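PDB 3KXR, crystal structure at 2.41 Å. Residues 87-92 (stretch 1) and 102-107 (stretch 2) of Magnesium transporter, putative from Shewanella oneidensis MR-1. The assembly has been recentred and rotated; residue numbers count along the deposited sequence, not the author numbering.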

# COMPACT_ATOMS: atom_id res chain seq x y z
N CYS A 87 -22.30 13.15 -8.88
CA CYS A 87 -23.34 13.68 -8.01
C CYS A 87 -22.84 14.67 -7.04
O CYS A 87 -23.04 14.54 -5.85
N ASN A 88 -22.18 15.70 -7.55
CA ASN A 88 -21.55 16.63 -6.70
C ASN A 88 -21.93 18.00 -7.08
O ASN A 88 -21.65 18.43 -8.18
N ASP A 89 -22.60 18.71 -6.18
CA ASP A 89 -22.68 20.14 -6.33
C ASP A 89 -22.72 20.89 -5.01
O ASP A 89 -23.17 22.03 -4.96
N ASN A 90 -22.22 20.25 -3.96
CA ASN A 90 -22.13 20.85 -2.64
C ASN A 90 -20.76 20.58 -2.08
O ASN A 90 -20.06 19.66 -2.49
N LEU A 91 -20.40 21.37 -1.09
CA LEU A 91 -19.11 21.22 -0.44
C LEU A 91 -19.31 21.38 1.07
O LEU A 91 -20.10 22.22 1.51
N PHE A 92 -18.65 20.54 1.84
CA PHE A 92 -18.92 20.46 3.26
C PHE A 92 -17.84 21.14 4.07
O PHE A 92 -16.67 21.02 3.74
N GLY A 102 -21.67 22.58 8.21
CA GLY A 102 -22.65 22.96 7.19
C GLY A 102 -22.20 22.69 5.76
O GLY A 102 -21.13 22.14 5.53
N THR A 103 -23.01 23.11 4.82
CA THR A 103 -22.84 22.84 3.41
C THR A 103 -22.87 24.16 2.66
O THR A 103 -23.72 25.00 2.94
N VAL A 104 -21.97 24.34 1.71
CA VAL A 104 -22.11 25.46 0.76
C VAL A 104 -22.42 24.90 -0.61
O VAL A 104 -21.86 23.90 -0.98
N ARG A 105 -23.31 25.54 -1.36
CA ARG A 105 -23.66 25.06 -2.70
C ARG A 105 -22.89 25.69 -3.82
O ARG A 105 -22.67 26.89 -3.83
N ARG A 106 -22.57 24.90 -4.82
CA ARG A 106 -21.88 25.44 -5.96
C ARG A 106 -22.52 26.71 -6.50
O ARG A 106 -21.85 27.71 -6.72
N TYR A 107 -23.82 26.66 -6.76
CA TYR A 107 -24.48 27.78 -7.39
C TYR A 107 -24.33 29.07 -6.57
O TYR A 107 -24.10 30.14 -7.13

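Residues 90-92 and 102-105 run antiparallel as neighbouring strands, and the backbone sets the frame on which the side chains pack. Leu91 and Val104 form the hydrogen-bonded pair: Leu91 N donates to Val104 O at 2.9 Å, and Val104 N returns the bond to Leu91 O at 2.8 Å. Just beyond the strand, Arg106 N donates to Asp89 O at 2.9 Å and nearly in line, so the first turn of the helix stays tied to the loop that leads into the other strand. The carbonyls of Leu91 and Val104 also receive CA-H...O contacts, with Thr103 CA 3.4 Å from Leu91 O and Asn90 CA 3.5 Å from Val104 O.

Side chains alternate between the two faces of the sheet. Leu91 (t, t) and Val104 (m) share one face, where Leu91 CD2 meets Val104 CG2 at 4.0 Å. Branched aliphatic residues suit this place because they fill buried space and leave no polar group in need of a partner.

The other face carries Asn90, Phe92, Thr103 and Arg105, and it is more mixed. Asn90, with chi1 m, lays its CB 3.5 Å from Thr103 CG2. Asn90 OD1 also lies 2.8 Å from Asp89 O, but both are acceptors and no hydrogen bond joins them; Asn90 ND2 is satisfied elsewhere in the structure. Thr103 (m) serves both chemistries: its methyl packs on Asn90, and its OG1 sits 3.4 Å from Phe92 CD1, at the edge of the ring and near its plane. This hydroxyl finds its hydrogen-bonding partner in a residue flanking one of the stretches. Phe92 (m) thus offers its polarised C-H edge to oxygen, with Gly102 O near the ring plane as well. Arg105 (m, t, t) extends past Asn90: Arg105 CG lies 3.4 Å from Asn90 OD1, and Asn90 ND2 lies oblique to the Arg105 guanidinium, whose NH1 and NH2 are hydrogen-bonded elsewhere in the structure.

At the loop end, Arg106 is the side chain whose CA-to-CB bond points toward the other stretch. Its chi angles (t, t, p) bring the guanidinium over Asp89, with Asp89 CA over one face. Asp89 (p) points sideways, and its side chain meets Arg106 NH2 through Asp89 CB at 3.5 Å. Arg106 NH2 also lies 3.0 Å from Asn88 O. A long, flexible arginine can span this distance from the start of a helix. Asn88 (t) turns its amide forward along its own stretch: Asn88 ND2 makes a weak hydrogen bond to Asn90 O at 3.0 Å and has a further partner elsewhere. Cys87 and Tyr107 take no part in the contact.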

# COMPACT_ATOMS: atom_id res chain seq x y z
CB CYS A 87 -23.97 12.57 -7.19
SG CYS A 87 -25.15 11.70 -8.10
CB ASN A 88 -20.05 16.48 -6.80
CG ASN A 88 -19.32 17.50 -5.97
OD1 ASN A 88 -18.43 18.18 -6.48
ND2 ASN A 88 -19.68 17.62 -4.67
CB ASP A 89 -23.86 20.52 -7.22
CG ASP A 89 -25.15 20.39 -6.50
OD1 ASP A 89 -25.15 19.79 -5.38
OD2 ASP A 89 -26.15 20.93 -7.03
CB ASN A 90 -23.20 20.29 -1.71
CG ASN A 90 -24.55 20.82 -2.02
OD1 ASN A 90 -24.68 21.87 -2.63
ND2 ASN A 90 -25.58 20.11 -1.61
CB LEU A 91 -18.15 22.22 -1.05
CG LEU A 91 -16.70 22.35 -0.64
CD1 LEU A 91 -15.91 22.96 -1.80
CD2 LEU A 91 -16.68 23.24 0.57
CB PHE A 92 -19.07 18.98 3.65
CG PHE A 92 -20.08 18.28 2.82
CD1 PHE A 92 -21.35 18.81 2.65
CD2 PHE A 92 -19.76 17.12 2.13
CE1 PHE A 92 -22.29 18.18 1.85
CE2 PHE A 92 -20.71 16.47 1.32
CZ PHE A 92 -21.97 17.01 1.18
CB THR A 103 -24.03 21.97 2.93
OG1 THR A 103 -24.00 20.73 3.63
CG2 THR A 103 -24.02 21.71 1.41
CB VAL A 104 -20.85 26.39 0.73
CG1 VAL A 104 -20.42 26.79 2.16
CG2 VAL A 104 -19.70 25.73 0.01
CB ARG A 105 -25.10 25.38 -3.03
CG ARG A 105 -26.09 24.87 -2.06
CD ARG A 105 -27.45 25.20 -2.62
NE ARG A 105 -28.46 24.92 -1.63
CZ ARG A 105 -28.92 23.70 -1.33
NH1 ARG A 105 -28.47 22.62 -1.99
NH2 ARG A 105 -29.87 23.56 -0.38
CB ARG A 106 -21.82 24.42 -7.10
CG ARG A 106 -21.29 25.07 -8.33
CD ARG A 106 -20.60 24.17 -9.26
NE ARG A 106 -21.40 23.02 -9.52
CZ ARG A 106 -20.89 21.82 -9.74
NH1 ARG A 106 -19.57 21.61 -9.77
NH2 ARG A 106 -21.72 20.82 -9.95
CB TYR A 107 -25.94 27.48 -7.64
CG TYR A 107 -26.67 28.63 -8.30
CD1 TYR A 107 -26.75 28.71 -9.69
CD2 TYR A 107 -27.25 29.66 -7.54
CE1 TYR A 107 -27.41 29.75 -10.30
CE2 TYR A 107 -27.91 30.70 -8.15
CZ TYR A 107 -27.98 30.74 -9.53
OH TYR A 107 -28.63 31.77 -10.17